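Local coordinates for protein L-Ala-D/L-Glu epimerase, a muconate lactonizing enzyme (Klebsiella pneumoniae subsp. pneumoniae MGH 78578, PDB 3FCP) that belongs to the muconate lactonizing enzyme group of the enolase superfamily and holds a magnesium ion in its barrel domain, at residues A[289-293]-A[294-298]; A[247-250]-A[251-255]; A[184-187]-A[188-192]; A[214-218]-A[219-223]. All coordinates share one frame; numbering follows the deposited sequence.

All four contacts are local and lie in the TIM-barrel-like C-terminal domain of the enolase fold. Along the chain interaction 3 comes first, then 4, 2 and 1. Interactions 1, 3 and 4 sit where a helix ends. Interaction 2 holds magnesium ligands. The centres of interactions 3 and 4 are about 12 Å apart, and they touch: V187 CG1 lies 3.4 Å from M219 O. Interactions 4 and 2 meet through L223 and L248. Interactions 1 and 2 do not touch, although their centres are also about 12 Å apart. The helix ends thus turn the chain into barrel strands, and residues just after strand 246-249 supply two of the three protein ligands.

Interaction 1: residues A[289-293]-A[294-298]; sequences RVAQA and AGIGL
The carbonyl oxygen of A291 takes two N-H groups. I296 N donates to A291 O at 2.8 Å, with a fairly straight N-H...O angle of 158°. The second bond, from A294 N to the same oxygen, is weak and bent. A294 N has a better partner in V290 O, at 3.0 Å. G295 N donates to Q292 O at 3.2 Å, but it comes from above that carbonyl plane and not along a lone pair. These bonds engage the carbonyls of V290, A291 and Q292 as the chain turns out of helix 283-294.

The apolar contacts lie beyond the turn. A291 CB meets L298 CD2 at 3.6 Å. I296 CG2 packs on the same A291 CB at 4.0 Å. I296 CG2 stands anti to the backbone N, with CG1 beside that N (chi1 -73°). L298 CD1 is 4.1 Å from Q292 CG, and the two side chains cross at about a right angle. The Q292 amide serves both neighbours: NE2 also lies near L298 CD1, while OE1 turns to R289. R289 NH1 donates to Q292 OE1 at 2.7 Å, in the amide plane and on a lone pair, with OE1 at the edge of the guanidinium. This bond links side chains one turn apart on the helix.

Y271 of strand 270-273 packs on A291 and I296. Y260 of a second subunit packs on A293 and A294. G295 has no side chain and a positive phi (81°), as the glycine of a Schellman motif does. That motif ends the helix before barrel strand 297-300.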
ATOM      1  N   ARG A 289     -18.820  -1.907  19.574  1.00 19.98           N
ATOM      2  CA  ARG A 289     -17.684  -1.118  20.054  1.00 21.27           C
ATOM      3  C   ARG A 289     -16.554  -1.036  19.020  1.00 18.91           C
ATOM      4  O   ARG A 289     -15.874  -0.018  18.921  1.00 18.80           O
ATOM      5  CB  ARG A 289     -17.152  -1.686  21.375  1.00 23.17           C
ATOM      6  CG  ARG A 289     -18.150  -1.645  22.537  1.00 24.92           C
ATOM      7  CD  ARG A 289     -18.697  -0.241  22.803  1.00 28.44           C
ATOM      8  NE  ARG A 289     -19.580  -0.212  23.973  1.00 33.35           N
ATOM      9  CZ  ARG A 289     -20.411   0.786  24.267  1.00 34.96           C
ATOM     10  NH1 ARG A 289     -20.486   1.848  23.475  1.00 37.12           N
ATOM     11  NH2 ARG A 289     -21.161   0.734  25.361  1.00 33.20           N
ATOM     12  N   VAL A 290     -16.349  -2.111  18.269  1.00 20.72           N
ATOM     13  CA  VAL A 290     -15.327  -2.129  17.225  1.00 19.66           C
ATOM     14  C   VAL A 290     -15.733  -1.072  16.208  1.00 20.36           C
ATOM     15  O   VAL A 290     -14.926  -0.237  15.794  1.00 20.90           O
ATOM     16  CB  VAL A 290     -15.267  -3.510  16.516  1.00 21.60           C
ATOM     17  CG1 VAL A 290     -14.458  -3.414  15.209  1.00 19.95           C
ATOM     18  CG2 VAL A 290     -14.644  -4.547  17.455  1.00 22.60           C
ATOM     19  N   ALA A 291     -16.999  -1.107  15.819  1.00 19.66           N
ATOM     20  CA  ALA A 291     -17.511  -0.149  14.846  1.00 19.61           C
ATOM     21  C   ALA A 291     -17.301   1.272  15.346  1.00 19.70           C
ATOM     22  O   ALA A 291     -16.811   2.126  14.606  1.00 18.79           O
ATOM     23  CB  ALA A 291     -18.990  -0.406  14.583  1.00 18.34           C
ATOM     24  N   GLN A 292     -17.656   1.525  16.604  1.00 19.56           N
ATOM     25  CA  GLN A 292     -17.489   2.863  17.162  1.00 20.99           C
ATOM     26  C   GLN A 292     -16.032   3.305  17.183  1.00 20.87           C
ATOM     27  O   GLN A 292     -15.717   4.451  16.869  1.00 20.05           O
ATOM     28  CB  GLN A 292     -18.055   2.928  18.572  1.00 23.14           C
ATOM     29  CG  GLN A 292     -19.548   2.716  18.642  1.00 28.36           C
ATOM     30  CD  GLN A 292     -20.069   2.882  20.046  1.00 30.28           C
ATOM     31  OE1 GLN A 292     -19.575   2.243  20.975  1.00 32.38           O
ATOM     32  NE2 GLN A 292     -21.066   3.745  20.215  1.00 28.87           N
ATOM     33  N   ALA A 293     -15.137   2.397  17.552  1.00 20.85           N
ATOM     34  CA  ALA A 293     -13.722   2.740  17.597  1.00 20.99           C
ATOM     35  C   ALA A 293     -13.204   3.095  16.205  1.00 20.70           C
ATOM     36  O   ALA A 293     -12.333   3.952  16.060  1.00 22.24           O
ATOM     37  CB  ALA A 293     -12.918   1.574  18.173  1.00 18.50           C
ATOM     38  N   ALA A 294     -13.747   2.442  15.180  1.00 21.48           N
ATOM     39  CA  ALA A 294     -13.320   2.677  13.802  1.00 19.25           C
ATOM     40  C   ALA A 294     -14.061   3.803  13.069  1.00 20.53           C
ATOM     41  O   ALA A 294     -13.764   4.073  11.904  1.00 21.73           O
ATOM     42  CB  ALA A 294     -13.448   1.387  13.002  1.00 20.46           C
ATOM     43  N   GLY A 295     -15.024   4.441  13.730  1.00 22.16           N
ATOM     44  CA  GLY A 295     -15.773   5.517  13.087  1.00 22.13           C
ATOM     45  C   GLY A 295     -16.893   5.035  12.170  1.00 22.53           C
ATOM     46  O   GLY A 295     -17.351   5.770  11.290  1.00 23.84           O
ATOM     47  N   ILE A 296     -17.333   3.796  12.373  1.00 21.86           N
ATOM     48  CA  ILE A 296     -18.403   3.199  11.573  1.00 20.57           C
ATOM     49  C   ILE A 296     -19.745   3.322  12.308  1.00 20.88           C
ATOM     50  O   ILE A 296     -19.846   3.010  13.497  1.00 18.71           O
ATOM     51  CB  ILE A 296     -18.054   1.719  11.270  1.00 22.63           C
ATOM     52  CG1 ILE A 296     -16.922   1.680  10.227  1.00 23.59           C
ATOM     53  CG2 ILE A 296     -19.292   0.939  10.800  1.00 21.24           C
ATOM     54  CD1 ILE A 296     -16.237   0.339  10.110  1.00 26.56           C
ATOM     55  N   GLY A 297     -20.764   3.806  11.592  1.00 21.46           N
ATOM     56  CA  GLY A 297     -22.087   3.994  12.171  1.00 20.58           C
ATOM     57  C   GLY A 297     -22.832   2.713  12.518  1.00 21.85           C
ATOM     58  O   GLY A 297     -22.479   1.629  12.039  1.00 22.32           O
ATOM     59  N   LEU A 298     -23.884   2.845  13.324  1.00 21.49           N
ATOM     60  CA  LEU A 298     -24.661   1.695  13.777  1.00 20.20           C
ATOM     61  C   LEU A 298     -26.127   1.690  13.346  1.00 21.38           C
ATOM     62  O   LEU A 298     -26.766   2.743  13.238  1.00 21.76           O
ATOM     63  CB  LEU A 298     -24.576   1.595  15.307  1.00 21.26           C
ATOM     64  CG  LEU A 298     -23.166   1.611  15.916  1.00 24.89           C
ATOM     65  CD1 LEU A 298     -23.253   1.575  17.444  1.00 24.33           C
ATOM     66  CD2 LEU A 298     -22.369   0.427  15.405  1.00 22.07           C
TER

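Interaction 2: residues A[247-250]-A[251-255]; sequences ILAD and EAVAT. With MG (magnesium ion), chain I.
D250 and E251 meet at a magnesium ion, each through its carboxylate. The metal bonds come first. D250 OD2 binds magnesium at 2.3 Å and E251 OE2 at 2.2 Å. The two carboxylate planes stand 55° apart, and the side chains cross obliquely. D250 CG is anti to the backbone N (chi1 -176°), while the E251 chain bends at chi2 (71°) to bring its carboxylate round to the metal. N201 and three waters also bind the ion.

Among hydrogen bonds, V253 N donates to D250 O at 2.9 Å, closing a type I beta turn from D250 to V253. The N-H comes from above the carbonyl plane. A water donates to D250 OD1 at 2.8 Å and, weakly, to E251 OE2. D250 also has charged partners outside: OD1 makes a salt bridge to K277, and OD2 is hydrogen-bonded to K274.

The apolar contact is small. V253 CG1 packs on A249 CB at 3.9 Å, next to Y271.

Two adjacent acidic groups lie close here: D250 OD2 and E251 OE2 are 3.3 Å apart because both bind the ion. The shared magnesium probably offsets their mutual repulsion, and the turn sets both carboxylates at the end of strand 246-249.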
ATOM      1  N   ILE A 247     -23.158   3.491   2.769  1.00 20.01           N
ATOM      2  CA  ILE A 247     -23.258   2.058   2.517  1.00 20.08           C
ATOM      3  C   ILE A 247     -23.445   1.344   3.862  1.00 20.65           C
ATOM      4  O   ILE A 247     -22.749   1.643   4.839  1.00 21.47           O
ATOM      5  CB  ILE A 247     -21.973   1.492   1.833  1.00 19.84           C
ATOM      6  CG1 ILE A 247     -21.702   2.223   0.511  1.00 23.22           C
ATOM      7  CG2 ILE A 247     -22.133  -0.000   1.579  1.00 19.96           C
ATOM      8  CD1 ILE A 247     -22.888   2.247  -0.447  1.00 20.59           C
ATOM      9  N   LEU A 248     -24.384   0.407   3.902  1.00 21.11           N
ATOM     10  CA  LEU A 248     -24.683  -0.365   5.102  1.00 22.48           C
ATOM     11  C   LEU A 248     -24.243  -1.815   4.870  1.00 22.69           C
ATOM     12  O   LEU A 248     -24.709  -2.469   3.939  1.00 22.94           O
ATOM     13  CB  LEU A 248     -26.194  -0.341   5.374  1.00 23.52           C
ATOM     14  CG  LEU A 248     -26.780  -0.447   6.793  1.00 28.63           C
ATOM     15  CD1 LEU A 248     -27.979  -1.391   6.752  1.00 23.54           C
ATOM     16  CD2 LEU A 248     -25.749  -0.908   7.818  1.00 26.31           C
ATOM     17  N   ALA A 249     -23.343  -2.313   5.707  1.00 21.43           N
ATOM     18  CA  ALA A 249     -22.889  -3.691   5.570  1.00 20.70           C
ATOM     19  C   ALA A 249     -23.812  -4.625   6.364  1.00 19.46           C
ATOM     20  O   ALA A 249     -24.165  -4.325   7.506  1.00 20.16           O
ATOM     21  CB  ALA A 249     -21.454  -3.817   6.081  1.00 18.09           C
ATOM     22  N   ASP A 250     -24.220  -5.737   5.760  1.00 17.96           N
ATOM     23  CA  ASP A 250     -25.065  -6.700   6.469  1.00 19.60           C
ATOM     24  C   ASP A 250     -24.350  -8.046   6.498  1.00 20.42           C
ATOM     25  O   ASP A 250     -23.574  -8.310   7.417  1.00 21.35           O
ATOM     26  CB  ASP A 250     -26.456  -6.842   5.815  1.00 20.49           C
ATOM     27  CG  ASP A 250     -27.387  -7.779   6.603  1.00 23.07           C
ATOM     28  OD1 ASP A 250     -27.004  -8.224   7.712  1.00 22.91           O
ATOM     29  OD2 ASP A 250     -28.507  -8.073   6.120  1.00 24.20           O
ATOM     30  N   GLU A 251     -24.579  -8.883   5.485  1.00 20.59           N
ATOM     31  CA  GLU A 251     -23.942 -10.199   5.432  1.00 22.85           C
ATOM     32  C   GLU A 251     -22.417 -10.155   5.518  1.00 23.19           C
ATOM     33  O   GLU A 251     -21.793 -11.139   5.921  1.00 22.66           O
ATOM     34  CB  GLU A 251     -24.348 -10.956   4.156  1.00 24.87           C
ATOM     35  CG  GLU A 251     -25.737 -11.600   4.182  1.00 26.82           C
ATOM     36  CD  GLU A 251     -26.869 -10.587   4.127  1.00 28.22           C
ATOM     37  OE1 GLU A 251     -26.651  -9.455   3.646  1.00 26.73           O
ATOM     38  OE2 GLU A 251     -27.987 -10.937   4.554  1.00 31.71           O
ATOM     39  N   ALA A 252     -21.816  -9.027   5.141  1.00 22.80           N
ATOM     40  CA  ALA A 252     -20.359  -8.883   5.186  1.00 24.59           C
ATOM     41  C   ALA A 252     -19.814  -8.798   6.613  1.00 24.08           C
ATOM     42  O   ALA A 252     -18.614  -8.950   6.837  1.00 25.63           O
ATOM     43  CB  ALA A 252     -19.928  -7.642   4.403  1.00 23.80           C
ATOM     44  N   VAL A 253     -20.687  -8.552   7.579  1.00 23.77           N
ATOM     45  CA  VAL A 253     -20.230  -8.433   8.958  1.00 24.49           C
ATOM     46  C   VAL A 253     -21.189  -9.100   9.932  1.00 23.93           C
ATOM     47  O   VAL A 253     -22.359  -8.728  10.024  1.00 24.58           O
ATOM     48  CB  VAL A 253     -20.040  -6.942   9.335  1.00 25.74           C
ATOM     49  CG1 VAL A 253     -21.354  -6.189   9.152  1.00 29.61           C
ATOM     50  CG2 VAL A 253     -19.549  -6.816  10.764  1.00 29.05           C
ATOM     51  N   ALA A 254     -20.687 -10.097  10.656  1.00 22.09           N
ATOM     52  CA  ALA A 254     -21.506 -10.812  11.629  1.00 21.21           C
ATOM     53  C   ALA A 254     -20.966 -10.635  13.047  1.00 21.80           C
ATOM     54  O   ALA A 254     -21.702 -10.252  13.969  1.00 20.24           O
ATOM     55  CB  ALA A 254     -21.555 -12.305  11.277  1.00 19.78           C
ATOM     56  N   THR A 255     -19.673 -10.910  13.205  1.00 20.75           N
ATOM     57  CA  THR A 255     -19.008 -10.839  14.501  1.00 21.40           C
ATOM     58  C   THR A 255     -18.045  -9.665  14.608  1.00 21.69           C
ATOM     59  O   THR A 255     -17.734  -9.003  13.618  1.00 21.82           O
ATOM     60  CB  THR A 255     -18.186 -12.105  14.737  1.00 19.73           C
ATOM     61  OG1 THR A 255     -17.090 -12.109  13.818  1.00 21.94           O
ATOM     62  CG2 THR A 255     -19.035 -13.360  14.496  1.00 21.86           C
TER
HETATM   63 MG    MG I 382     -29.277  -9.128   4.212  1.00 17.54          MG
HETATM   64  O   HOH W   1     -28.383 -10.682   7.920  1.00 25.17           O
HETATM   65  O   HOH W   2     -28.856  -6.786   3.421  1.00 24.43           O
HETATM   66  O   HOH W   3     -31.480  -8.200   3.765  1.00 31.54           O
HETATM   67  O   HOH W   4     -30.897 -10.556   5.630  1.00 34.60           O

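Interaction 3: residues A[184-187]-A[188-192]; sequences RAIV and EALGD
R184 and E188 stand one turn apart on helix 176-189. The side chains slant past each other, with the aliphatic R184 CG 4.0 Å from carboxylate oxygen E188 OE2. The charged ends do not meet: R184 NE stays 5.6 Å from E188 OE2. The R184 chain bends at chi3 (-61°), and its NH1 forms a long, weak ion pair with E215 on helix 206-218. The guanidinium also packs against M219.

A185 comes next. Its carbonyl oxygen, A185 O, accepts from A189 N at 3.0 Å, a regular helical bond. A185 O takes a second bond from a water at 2.9 Å. That water also donates to E188 OE1 at 3.1 Å, so it bridges the backbone to the glutamate, whose chain runs extended beyond CG.

I186 gives the apolar part. I186 O accepts from L190 N at 2.8 Å, and the two side chains lie side by side, pointing the same way. I186 CG2 touches L190 CD1 at 3.7 Å, and L190 CD2 is almost as near. Chi1 of -63° puts I186 CG2 anti to the backbone N, on the side of L190. Both side chains pack on I152 of helix 148-158, and strand 166-170 meets them with L169 and F167.

V187 O receives a CA-H...O contact from G191 CA at 3.0 Å, where the chain has left the helix.

The chemistry is divided by face. I186 and L190 pack against helix 148-158 and strand 166-170. On the E188 side a water bridges A185 O and E188 OE1. Any attraction between R184 and E188 is probably modest.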
ATOM      1  N   ARG A 184     -36.794   5.028  -7.887  1.00 31.92           N
ATOM      2  CA  ARG A 184     -36.935   6.443  -8.224  1.00 33.17           C
ATOM      3  C   ARG A 184     -38.376   6.906  -7.995  1.00 33.00           C
ATOM      4  O   ARG A 184     -38.609   7.990  -7.457  1.00 32.00           O
ATOM      5  CB  ARG A 184     -36.543   6.694  -9.681  1.00 35.98           C
ATOM      6  CG  ARG A 184     -36.533   8.172 -10.065  1.00 39.70           C
ATOM      7  CD  ARG A 184     -36.191   8.367 -11.534  1.00 44.04           C
ATOM      8  NE  ARG A 184     -34.866   7.845 -11.863  1.00 48.78           N
ATOM      9  CZ  ARG A 184     -33.724   8.365 -11.419  1.00 51.81           C
ATOM     10  NH1 ARG A 184     -32.564   7.821 -11.772  1.00 52.91           N
ATOM     11  NH2 ARG A 184     -33.737   9.433 -10.629  1.00 51.42           N
ATOM     12  N   ALA A 185     -39.338   6.076  -8.396  1.00 32.16           N
ATOM     13  CA  ALA A 185     -40.754   6.401  -8.227  1.00 32.50           C
ATOM     14  C   ALA A 185     -41.099   6.603  -6.755  1.00 32.75           C
ATOM     15  O   ALA A 185     -41.797   7.555  -6.389  1.00 33.00           O
ATOM     16  CB  ALA A 185     -41.620   5.290  -8.819  1.00 32.40           C
ATOM     17  N   ILE A 186     -40.603   5.707  -5.909  1.00 31.95           N
ATOM     18  CA  ILE A 186     -40.868   5.796  -4.481  1.00 30.74           C
ATOM     19  C   ILE A 186     -40.204   7.027  -3.878  1.00 31.23           C
ATOM     20  O   ILE A 186     -40.783   7.701  -3.023  1.00 30.68           O
ATOM     21  CB  ILE A 186     -40.380   4.525  -3.748  1.00 31.49           C
ATOM     22  CG1 ILE A 186     -41.165   3.312  -4.254  1.00 31.30           C
ATOM     23  CG2 ILE A 186     -40.570   4.683  -2.243  1.00 30.48           C
ATOM     24  CD1 ILE A 186     -40.672   1.981  -3.726  1.00 33.75           C
ATOM     25  N   VAL A 187     -38.989   7.323  -4.326  1.00 31.48           N
ATOM     26  CA  VAL A 187     -38.265   8.484  -3.825  1.00 32.59           C
ATOM     27  C   VAL A 187     -39.035   9.770  -4.143  1.00 33.78           C
ATOM     28  O   VAL A 187     -39.162  10.650  -3.294  1.00 33.30           O
ATOM     29  CB  VAL A 187     -36.846   8.565  -4.442  1.00 32.28           C
ATOM     30  CG1 VAL A 187     -36.189   9.897  -4.088  1.00 33.33           C
ATOM     31  CG2 VAL A 187     -35.996   7.415  -3.923  1.00 31.05           C
ATOM     32  N   GLU A 188     -39.550   9.869  -5.365  1.00 36.77           N
ATOM     33  CA  GLU A 188     -40.312  11.048  -5.780  1.00 39.59           C
ATOM     34  C   GLU A 188     -41.591  11.192  -4.957  1.00 40.07           C
ATOM     35  O   GLU A 188     -41.912  12.276  -4.471  1.00 38.72           O
ATOM     36  CB  GLU A 188     -40.700  10.949  -7.257  1.00 41.78           C
ATOM     37  CG  GLU A 188     -39.565  10.603  -8.194  1.00 45.63           C
ATOM     38  CD  GLU A 188     -40.001  10.586  -9.645  1.00 48.56           C
ATOM     39  OE1 GLU A 188     -41.112  10.080  -9.933  1.00 50.16           O
ATOM     40  OE2 GLU A 188     -39.227  11.070 -10.499  1.00 50.83           O
ATOM     41  N   ALA A 189     -42.312  10.083  -4.808  1.00 41.50           N
ATOM     42  CA  ALA A 189     -43.570  10.058  -4.069  1.00 43.23           C
ATOM     43  C   ALA A 189     -43.437  10.320  -2.569  1.00 45.43           C
ATOM     44  O   ALA A 189     -44.120  11.189  -2.028  1.00 46.22           O
ATOM     45  CB  ALA A 189     -44.273   8.724  -4.301  1.00 42.94           C
ATOM     46  N   LEU A 190     -42.574   9.564  -1.896  1.00 47.87           N
ATOM     47  CA  LEU A 190     -42.368   9.721  -0.455  1.00 49.73           C
ATOM     48  C   LEU A 190     -41.226  10.704  -0.226  1.00 52.22           C
ATOM     49  O   LEU A 190     -40.506  10.634   0.773  1.00 51.79           O
ATOM     50  CB  LEU A 190     -42.024   8.368   0.181  1.00 49.02           C
ATOM     51  CG  LEU A 190     -43.045   7.225   0.107  1.00 49.37           C
ATOM     52  CD1 LEU A 190     -43.394   6.913  -1.337  1.00 49.68           C
ATOM     53  CD2 LEU A 190     -42.462   5.990   0.781  1.00 47.60           C
ATOM     54  N   GLY A 191     -41.096  11.629  -1.170  1.00 54.38           N
ATOM     55  CA  GLY A 191     -40.049  12.634  -1.156  1.00 56.92           C
ATOM     56  C   GLY A 191     -39.496  13.234   0.123  1.00 57.52           C
ATOM     57  O   GLY A 191     -38.828  12.571   0.919  1.00 57.92           O
ATOM     58  N   ASP A 192     -39.774  14.520   0.292  1.00 59.10           N
ATOM     59  CA  ASP A 192     -39.300  15.321   1.412  1.00 60.04           C
ATOM     60  C   ASP A 192     -39.303  14.725   2.821  1.00 59.38           C
ATOM     61  O   ASP A 192     -38.243  14.581   3.434  1.00 60.45           O
ATOM     62  CB  ASP A 192     -40.058  16.653   1.427  1.00 62.67           C
ATOM     63  CG  ASP A 192     -39.328  17.736   2.205  1.00 64.65           C
ATOM     64  OD1 ASP A 192     -39.844  18.873   2.267  1.00 64.99           O
ATOM     65  OD2 ASP A 192     -38.238  17.453   2.750  1.00 65.75           O
TER
HETATM   66  O   HOH W   5     -43.451   8.867  -8.304  1.00 34.58           O

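Interaction 4: residues A[214-218]-A[219-223]; sequences RELAA and MGVDL
A Schellman motif ends helix 206-218 and leads the chain toward barrel strand 223-225. V221 N donates to L216 O at 3.1 Å, and G220 N donates to A217 O at 3.2 Å. G220 N comes from above the plane of the A217 carbonyl and so misses the lone pairs. M219 N keeps the helical bond to E215 O at 3.0 Å and adds a weak one to L216 O. G220 has no side chain and a positive phi of 99°, as the glycine of this motif does.

The side chains of the turn fold back on the helix. V221 CG2 meets L216 CD2 at 3.9 Å, and the two side chains run at a slant to each other. CG2 of V221 stands anti to the carbonyl carbon and beside the backbone N, while CG1 is anti to that N. V198 of strand 195-199 packs on both residues. M219 holds CG between the backbone N and the carbonyl carbon (chi1 58°), which sets it over the last turn. M219 CG sits 3.2 Å from L216 O and also close to E215 O. M219 SD is 4.3 Å from L216 CD2. T183 of helix 176-189 also touches M219.

One water ties the turn together: it donates to A217 O at 2.7 Å and to V221 O at 2.9 Å. T245 OG1 is also hydrogen-bonded to V221 O.

A217 O thus has two donors, one N-H and one water. E215 O, L216 O and A217 O all accept bonds at the helix end, while L216, M219 and V221 make the apolar contacts.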
ATOM      1  N   ARG A 214     -24.360   4.280  -7.981  1.00 23.48           N
ATOM      2  CA  ARG A 214     -24.196   5.670  -8.416  1.00 25.24           C
ATOM      3  C   ARG A 214     -25.566   6.299  -8.663  1.00 23.63           C
ATOM      4  O   ARG A 214     -25.825   7.426  -8.251  1.00 24.19           O
ATOM      5  CB  ARG A 214     -23.351   5.758  -9.700  1.00 25.50           C
ATOM      6  CG  ARG A 214     -21.843   5.718  -9.468  1.00 28.48           C
ATOM      7  CD  ARG A 214     -21.083   6.086 -10.740  1.00 31.74           C
ATOM      8  NE  ARG A 214     -21.246   5.074 -11.785  1.00 33.98           N
ATOM      9  CZ  ARG A 214     -20.437   4.034 -11.950  1.00 35.14           C
ATOM     10  NH1 ARG A 214     -19.394   3.867 -11.142  1.00 34.92           N
ATOM     11  NH2 ARG A 214     -20.680   3.148 -12.913  1.00 34.37           N
ATOM     12  N   GLU A 215     -26.441   5.554  -9.328  1.00 25.83           N
ATOM     13  CA  GLU A 215     -27.789   6.028  -9.629  1.00 27.21           C
ATOM     14  C   GLU A 215     -28.591   6.267  -8.357  1.00 26.01           C
ATOM     15  O   GLU A 215     -29.275   7.283  -8.230  1.00 26.06           O
ATOM     16  CB  GLU A 215     -28.516   5.005 -10.502  1.00 31.58           C
ATOM     17  CG  GLU A 215     -28.034   4.967 -11.935  1.00 37.22           C
ATOM     18  CD  GLU A 215     -28.336   6.259 -12.656  1.00 43.47           C
ATOM     19  OE1 GLU A 215     -29.521   6.666 -12.665  1.00 46.59           O
ATOM     20  OE2 GLU A 215     -27.394   6.871 -13.207  1.00 46.47           O
ATOM     21  N   LEU A 216     -28.508   5.328  -7.418  1.00 24.55           N
ATOM     22  CA  LEU A 216     -29.225   5.458  -6.157  1.00 23.95           C
ATOM     23  C   LEU A 216     -28.757   6.696  -5.392  1.00 23.50           C
ATOM     24  O   LEU A 216     -29.570   7.462  -4.861  1.00 24.63           O
ATOM     25  CB  LEU A 216     -29.020   4.207  -5.304  1.00 21.40           C
ATOM     26  CG  LEU A 216     -29.673   2.921  -5.825  1.00 25.12           C
ATOM     27  CD1 LEU A 216     -29.133   1.724  -5.058  1.00 22.41           C
ATOM     28  CD2 LEU A 216     -31.194   3.023  -5.684  1.00 24.31           C
ATOM     29  N   ALA A 217     -27.447   6.898  -5.331  1.00 24.37           N
ATOM     30  CA  ALA A 217     -26.925   8.058  -4.624  1.00 22.98           C
ATOM     31  C   ALA A 217     -27.409   9.333  -5.300  1.00 24.23           C
ATOM     32  O   ALA A 217     -27.769  10.298  -4.627  1.00 24.74           O
ATOM     33  CB  ALA A 217     -25.402   8.027  -4.602  1.00 21.84           C
ATOM     34  N   ALA A 218     -27.416   9.332  -6.629  1.00 25.28           N
ATOM     35  CA  ALA A 218     -27.841  10.504  -7.390  1.00 26.69           C
ATOM     36  C   ALA A 218     -29.311  10.873  -7.163  1.00 27.79           C
ATOM     37  O   ALA A 218     -29.650  12.054  -7.126  1.00 27.93           O
ATOM     38  CB  ALA A 218     -27.568  10.288  -8.886  1.00 25.17           C
ATOM     39  N   MET A 219     -30.178   9.877  -7.001  1.00 26.59           N
ATOM     40  CA  MET A 219     -31.589  10.169  -6.775  1.00 27.97           C
ATOM     41  C   MET A 219     -31.922  10.517  -5.322  1.00 28.34           C
ATOM     42  O   MET A 219     -33.073  10.774  -4.990  1.00 29.34           O
ATOM     43  CB  MET A 219     -32.485   9.023  -7.286  1.00 27.40           C
ATOM     44  CG  MET A 219     -32.234   7.635  -6.698  1.00 26.96           C
ATOM     45  SD  MET A 219     -33.466   6.380  -7.219  1.00 19.64           S
ATOM     46  CE  MET A 219     -32.814   5.870  -8.728  1.00 22.97           C
ATOM     47  N   GLY A 220     -30.916  10.530  -4.453  1.00 28.81           N
ATOM     48  CA  GLY A 220     -31.164  10.901  -3.069  1.00 27.85           C
ATOM     49  C   GLY A 220     -31.333   9.810  -2.027  1.00 28.06           C
ATOM     50  O   GLY A 220     -31.721  10.096  -0.895  1.00 28.40           O
ATOM     51  N   VAL A 221     -31.053   8.564  -2.389  1.00 27.00           N
ATOM     52  CA  VAL A 221     -31.170   7.469  -1.430  1.00 26.62           C
ATOM     53  C   VAL A 221     -30.151   7.729  -0.315  1.00 25.50           C
ATOM     54  O   VAL A 221     -28.993   8.040  -0.589  1.00 24.59           O
ATOM     55  CB  VAL A 221     -30.897   6.119  -2.120  1.00 26.01           C
ATOM     56  CG1 VAL A 221     -30.913   4.980  -1.106  1.00 24.29           C
ATOM     57  CG2 VAL A 221     -31.952   5.885  -3.192  1.00 25.20           C
ATOM     58  N   ASP A 222     -30.589   7.616   0.938  1.00 25.75           N
ATOM     59  CA  ASP A 222     -29.719   7.885   2.084  1.00 25.65           C
ATOM     60  C   ASP A 222     -28.792   6.754   2.487  1.00 24.87           C
ATOM     61  O   ASP A 222     -27.740   6.991   3.084  1.00 24.32           O
ATOM     62  CB  ASP A 222     -30.550   8.255   3.317  1.00 29.58           C
ATOM     63  CG  ASP A 222     -31.368   9.511   3.121  1.00 31.87           C
ATOM     64  OD1 ASP A 222     -30.883  10.444   2.452  1.00 32.05           O
ATOM     65  OD2 ASP A 222     -32.491   9.568   3.660  1.00 36.44           O
ATOM     66  N   LEU A 223     -29.181   5.527   2.173  1.00 23.78           N
ATOM     67  CA  LEU A 223     -28.380   4.376   2.562  1.00 22.23           C
ATOM     68  C   LEU A 223     -28.621   3.198   1.628  1.00 21.86           C
ATOM     69  O   LEU A 223     -29.759   2.903   1.270  1.00 22.45           O
ATOM     70  CB  LEU A 223     -28.750   3.984   3.997  1.00 21.96           C
ATOM     71  CG  LEU A 223     -27.936   2.924   4.745  1.00 21.77           C
ATOM     72  CD1 LEU A 223     -26.549   3.478   5.075  1.00 21.35           C
ATOM     73  CD2 LEU A 223     -28.678   2.545   6.028  1.00 21.10           C
TER
HETATM   74  O   HOH W   6     -28.023  10.377  -1.949  1.00 33.26           O